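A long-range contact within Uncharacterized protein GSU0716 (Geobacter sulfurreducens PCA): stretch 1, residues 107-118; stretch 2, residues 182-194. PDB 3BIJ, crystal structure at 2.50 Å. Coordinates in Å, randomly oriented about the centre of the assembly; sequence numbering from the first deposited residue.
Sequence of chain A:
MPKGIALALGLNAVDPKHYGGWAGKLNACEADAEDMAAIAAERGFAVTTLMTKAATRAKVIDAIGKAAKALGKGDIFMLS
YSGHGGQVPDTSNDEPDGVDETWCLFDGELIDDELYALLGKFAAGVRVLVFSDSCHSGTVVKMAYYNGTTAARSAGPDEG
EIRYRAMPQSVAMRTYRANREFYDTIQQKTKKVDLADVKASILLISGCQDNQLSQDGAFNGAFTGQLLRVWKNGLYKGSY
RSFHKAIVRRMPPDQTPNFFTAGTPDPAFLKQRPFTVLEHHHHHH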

# COMPACT_ATOMS: atom_id res chain seq x y z
N ASP A 107 11.00 37.44 5.77
CA ASP A 107 11.08 38.29 6.96
C ASP A 107 10.29 37.72 8.16
O ASP A 107 10.74 37.78 9.30
CB ASP A 107 10.53 39.66 6.57
CG ASP A 107 11.20 40.77 7.31
OD1 ASP A 107 12.31 40.52 7.84
OD2 ASP A 107 10.62 41.89 7.34
N GLY A 108 9.11 37.18 7.87
CA GLY A 108 8.24 36.64 8.88
C GLY A 108 6.90 36.32 8.23
O GLY A 108 6.79 36.28 7.00
N GLU A 109 5.86 36.12 9.03
CA GLU A 109 4.55 35.79 8.47
C GLU A 109 3.65 36.98 8.24
O GLU A 109 3.62 37.92 9.02
CB GLU A 109 3.82 34.78 9.37
CG GLU A 109 4.62 33.52 9.60
CD GLU A 109 3.98 32.61 10.61
OE1 GLU A 109 2.89 32.09 10.33
OE2 GLU A 109 4.58 32.42 11.68
N LEU A 110 2.91 36.94 7.14
CA LEU A 110 1.99 38.01 6.80
C LEU A 110 0.63 37.43 7.10
O LEU A 110 0.19 36.53 6.40
CB LEU A 110 2.12 38.35 5.32
CG LEU A 110 1.20 39.44 4.76
CD1 LEU A 110 1.56 40.78 5.37
CD2 LEU A 110 1.32 39.48 3.27
N ILE A 111 -0.04 37.94 8.14
CA ILE A 111 -1.36 37.43 8.51
C ILE A 111 -2.37 37.69 7.40
O ILE A 111 -2.40 38.77 6.82
CB ILE A 111 -1.89 38.08 9.81
CG1 ILE A 111 -1.13 37.54 11.02
CG2 ILE A 111 -3.36 37.74 10.00
CD1 ILE A 111 0.35 37.84 11.02
N ASP A 112 -3.20 36.69 7.12
CA ASP A 112 -4.20 36.82 6.07
C ASP A 112 -4.97 38.14 6.14
O ASP A 112 -5.35 38.70 5.11
CB ASP A 112 -5.18 35.64 6.10
CG ASP A 112 -5.87 35.47 7.44
OD1 ASP A 112 -6.59 34.46 7.60
OD2 ASP A 112 -5.71 36.34 8.32
N ASP A 113 -5.18 38.65 7.34
CA ASP A 113 -5.89 39.91 7.49
C ASP A 113 -5.10 41.07 6.92
O ASP A 113 -5.68 41.98 6.32
CB ASP A 113 -6.23 40.15 8.96
CG ASP A 113 -7.46 39.39 9.41
OD1 ASP A 113 -7.48 38.90 10.57
OD2 ASP A 113 -8.40 39.28 8.60
N GLU A 114 -3.79 41.06 7.10
CA GLU A 114 -2.96 42.13 6.57
C GLU A 114 -3.06 42.16 5.04
O GLU A 114 -3.12 43.23 4.44
CB GLU A 114 -1.50 41.93 6.97
CG GLU A 114 -1.28 41.68 8.45
CD GLU A 114 0.20 41.65 8.82
OE1 GLU A 114 0.81 42.74 8.92
OE2 GLU A 114 0.75 40.54 9.00
N LEU A 115 -3.08 40.99 4.41
CA LEU A 115 -3.19 40.88 2.96
C LEU A 115 -4.58 41.31 2.51
O LEU A 115 -4.74 42.09 1.58
CB LEU A 115 -2.93 39.45 2.51
CG LEU A 115 -3.14 39.16 1.03
CD1 LEU A 115 -2.18 39.99 0.20
CD2 LEU A 115 -2.96 37.68 0.77
N TYR A 116 -5.59 40.77 3.19
CA TYR A 116 -6.96 41.11 2.86
C TYR A 116 -7.16 42.61 2.94
O TYR A 116 -7.78 43.20 2.05
CB TYR A 116 -7.93 40.39 3.81
CG TYR A 116 -8.00 38.90 3.59
CD1 TYR A 116 -8.53 38.05 4.57
CD2 TYR A 116 -7.52 38.33 2.41
CE1 TYR A 116 -8.58 36.67 4.38
CE2 TYR A 116 -7.56 36.96 2.21
CZ TYR A 116 -8.09 36.13 3.19
OH TYR A 116 -8.10 34.77 2.99
N ALA A 117 -6.62 43.25 3.98
CA ALA A 117 -6.77 44.69 4.14
C ALA A 117 -6.09 45.43 3.00
O ALA A 117 -6.61 46.42 2.47
CB ALA A 117 -6.20 45.16 5.47
N LEU A 118 -4.91 44.96 2.62
CA LEU A 118 -4.16 45.57 1.52
C LEU A 118 -4.99 45.50 0.24
O LEU A 118 -5.06 46.48 -0.52
CB LEU A 118 -2.82 44.86 1.34
CG LEU A 118 -1.56 45.53 1.90
CD1 LEU A 118 -1.84 46.14 3.25
CD2 LEU A 118 -0.45 44.50 2.01
N PHE A 182 6.24 40.22 18.72
CA PHE A 182 6.10 40.59 17.32
C PHE A 182 4.71 40.27 16.74
O PHE A 182 4.02 41.15 16.24
CB PHE A 182 7.20 39.92 16.50
CG PHE A 182 7.12 40.22 15.03
CD1 PHE A 182 6.59 39.28 14.15
CD2 PHE A 182 7.58 41.43 14.53
CE1 PHE A 182 6.50 39.55 12.79
CE2 PHE A 182 7.50 41.71 13.17
CZ PHE A 182 6.96 40.77 12.29
N TYR A 183 4.30 39.01 16.82
CA TYR A 183 3.00 38.61 16.27
C TYR A 183 1.83 39.11 17.09
O TYR A 183 0.76 39.40 16.56
CB TYR A 183 2.94 37.09 16.11
CG TYR A 183 3.78 36.62 14.95
CD1 TYR A 183 3.43 36.95 13.65
CD2 TYR A 183 4.98 35.93 15.16
CE1 TYR A 183 4.25 36.61 12.58
CE2 TYR A 183 5.81 35.58 14.09
CZ TYR A 183 5.43 35.94 12.80
OH TYR A 183 6.24 35.63 11.73
N ASP A 184 2.02 39.23 18.40
CA ASP A 184 0.93 39.71 19.23
C ASP A 184 0.61 41.15 18.86
O ASP A 184 -0.55 41.55 18.85
CB ASP A 184 1.27 39.60 20.71
CG ASP A 184 1.24 38.17 21.21
OD1 ASP A 184 0.27 37.45 20.87
OD2 ASP A 184 2.17 37.75 21.95
N THR A 185 1.64 41.92 18.54
CA THR A 185 1.42 43.31 18.16
C THR A 185 0.67 43.38 16.85
O THR A 185 -0.30 44.12 16.71
CB THR A 185 2.75 44.06 18.00
OG1 THR A 185 3.40 44.13 19.27
CG2 THR A 185 2.52 45.46 17.47
N ILE A 186 1.12 42.59 15.88
CA ILE A 186 0.49 42.53 14.57
C ILE A 186 -0.97 42.13 14.71
O ILE A 186 -1.85 42.75 14.13
CB ILE A 186 1.20 41.51 13.68
CG1 ILE A 186 2.64 41.95 13.43
CG2 ILE A 186 0.45 41.33 12.37
CD1 ILE A 186 3.46 40.99 12.61
N GLN A 187 -1.21 41.08 15.48
CA GLN A 187 -2.55 40.54 15.69
C GLN A 187 -3.51 41.55 16.32
O GLN A 187 -4.73 41.46 16.11
CB GLN A 187 -2.48 39.28 16.57
CG GLN A 187 -3.58 38.24 16.31
CD GLN A 187 -3.41 37.53 14.97
OE1 GLN A 187 -3.85 38.01 13.91
NE2 GLN A 187 -2.75 36.37 15.01
N GLN A 188 -2.97 42.52 17.06
CA GLN A 188 -3.79 43.54 17.73
C GLN A 188 -3.96 44.85 16.96
O GLN A 188 -4.86 45.64 17.26
CB GLN A 188 -3.21 43.86 19.12
CG GLN A 188 -3.43 42.77 20.14
CD GLN A 188 -4.89 42.62 20.53
OE1 GLN A 188 -5.77 42.55 19.67
NE2 GLN A 188 -5.15 42.58 21.83
N LYS A 189 -3.09 45.08 15.98
CA LYS A 189 -3.15 46.29 15.17
C LYS A 189 -3.70 45.99 13.77
O LYS A 189 -3.67 46.85 12.89
CB LYS A 189 -1.76 46.94 15.07
CG LYS A 189 -0.74 46.14 14.26
CD LYS A 189 0.65 46.75 14.34
CE LYS A 189 0.68 48.17 13.80
NZ LYS A 189 2.01 48.80 14.05
N THR A 190 -4.18 44.77 13.57
CA THR A 190 -4.75 44.38 12.28
C THR A 190 -6.18 43.89 12.48
O THR A 190 -6.42 42.71 12.73
CB THR A 190 -3.93 43.26 11.57
OG1 THR A 190 -3.80 42.12 12.42
CG2 THR A 190 -2.54 43.77 11.20
N LYS A 191 -7.12 44.81 12.37
CA LYS A 191 -8.54 44.50 12.53
C LYS A 191 -8.95 43.63 11.35
O LYS A 191 -8.49 43.84 10.22
CB LYS A 191 -9.38 45.78 12.56
CG LYS A 191 -10.59 45.77 13.52
CD LYS A 191 -10.16 45.77 15.00
CE LYS A 191 -11.35 45.95 15.95
NZ LYS A 191 -12.33 44.82 15.91
N LYS A 192 -9.81 42.65 11.61
CA LYS A 192 -10.28 41.74 10.58
C LYS A 192 -11.10 42.47 9.52
O LYS A 192 -11.63 43.55 9.77
CB LYS A 192 -11.14 40.63 11.21
CG LYS A 192 -10.39 39.66 12.16
CD LYS A 192 -10.25 40.17 13.61
CE LYS A 192 -8.87 40.77 13.90
NZ LYS A 192 -7.73 39.81 13.76
N VAL A 193 -11.19 41.88 8.33
CA VAL A 193 -11.94 42.47 7.24
C VAL A 193 -12.58 41.41 6.36
O VAL A 193 -12.07 40.30 6.24
CB VAL A 193 -11.03 43.35 6.37
CG1 VAL A 193 -10.88 44.72 7.00
CG2 VAL A 193 -9.66 42.69 6.22
N ASP A 194 -13.71 41.76 5.75
CA ASP A 194 -14.46 40.85 4.90
C ASP A 194 -14.17 41.08 3.41
O ASP A 194 -14.52 42.12 2.85
CB ASP A 194 -15.96 41.03 5.18
CG ASP A 194 -16.80 39.84 4.73
OD1 ASP A 194 -16.51 38.70 5.18
OD2 ASP A 194 -17.76 40.04 3.95

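The short strand 109–111 and the helix that enters stretch 2 at Phe182 run in nearly the same direction, with an angle of 22° between their axes and a closest approach of 9.9 Å. This spacing leaves room for side chains between the two backbones, and the contact, which buries 593 Å² counted over both sides, is made mainly through them. A hydrogen bond lies at one end, an apolar patch around Ile111 in the middle, and a salt bridge with apolar packing by Val193 beyond it.

At the first end, the backbone amide of Glu109 donates a hydrogen bond to the phenol oxygen of Tyr183, with Glu109 N to Tyr183 OH at 2.8 Å and an N-H...O angle of 157°. The CA-to-CB bond of Tyr183 points sideways, but the ring extends far enough to bring its hydroxyl to the strand. The amide of a strand residue is thus satisfied by a side chain from the helix. The position of the hydroxyl is somewhat less certain, because the atom sits too close to another elsewhere in the model. Gly108 lies against the same oxygen, its CA 3.6 Å from Tyr183 OH; a CB at this position would point toward stretch 2 and come tightly against that hydroxyl. The carboxylate of Glu109 does not take part in the bond to Tyr183, and its OE1 is satisfied elsewhere in the structure.

Ile111 points toward the helix and fills the space beyond the tyrosine. Its CD1 packs 3.7 Å from Ile186 CG2 and lies at the edge of the Tyr183 ring, 4.1 Å from Tyr183 CD1. The backbone of Ile111, at the N-cap position, is engaged within its own stretch: Ile111 N donates to Glu114 OE2 at 2.9 Å, while Ile111 O accepts a weak bond from Glu114 N at 2.7 Å. The side chain of Glu114 therefore folds back onto the residue that precedes its helix. Glu114 OE2 also lies 3.5 Å from Ile186 CG2, a packing contact only, and both carboxylate oxygens have further hydrogen bonds elsewhere in the structure. The aliphatic part of the same side chain meets Thr190, with Glu114 CG 3.7 Å from Thr190 CG2. The hydroxyl of Thr190 is used locally, Thr190 OG1 donating to Ile186 O at 2.7 Å.

The second polar link is electrostatic and looser. Asp113 points toward stretch 2, and its OD1 forms a salt bridge with Lys192 NZ at 3.3 Å; the hydrogen bond within this pair is weak. The ammonium group also makes a weak bond to its own stretch, from Lys192 NZ to Thr190 O at 3.3 Å, so it links the Asp113 carboxylate to the loop backbone. Asp113 OD2 approaches Val193 N no closer than 3.8 Å, and no hydrogen bond joins them. Val193 instead contributes apolar packing: its CG2 lies 3.8 Å from Tyr116 CB and 4.3 Å from Ala117 CB, resting against the first helix.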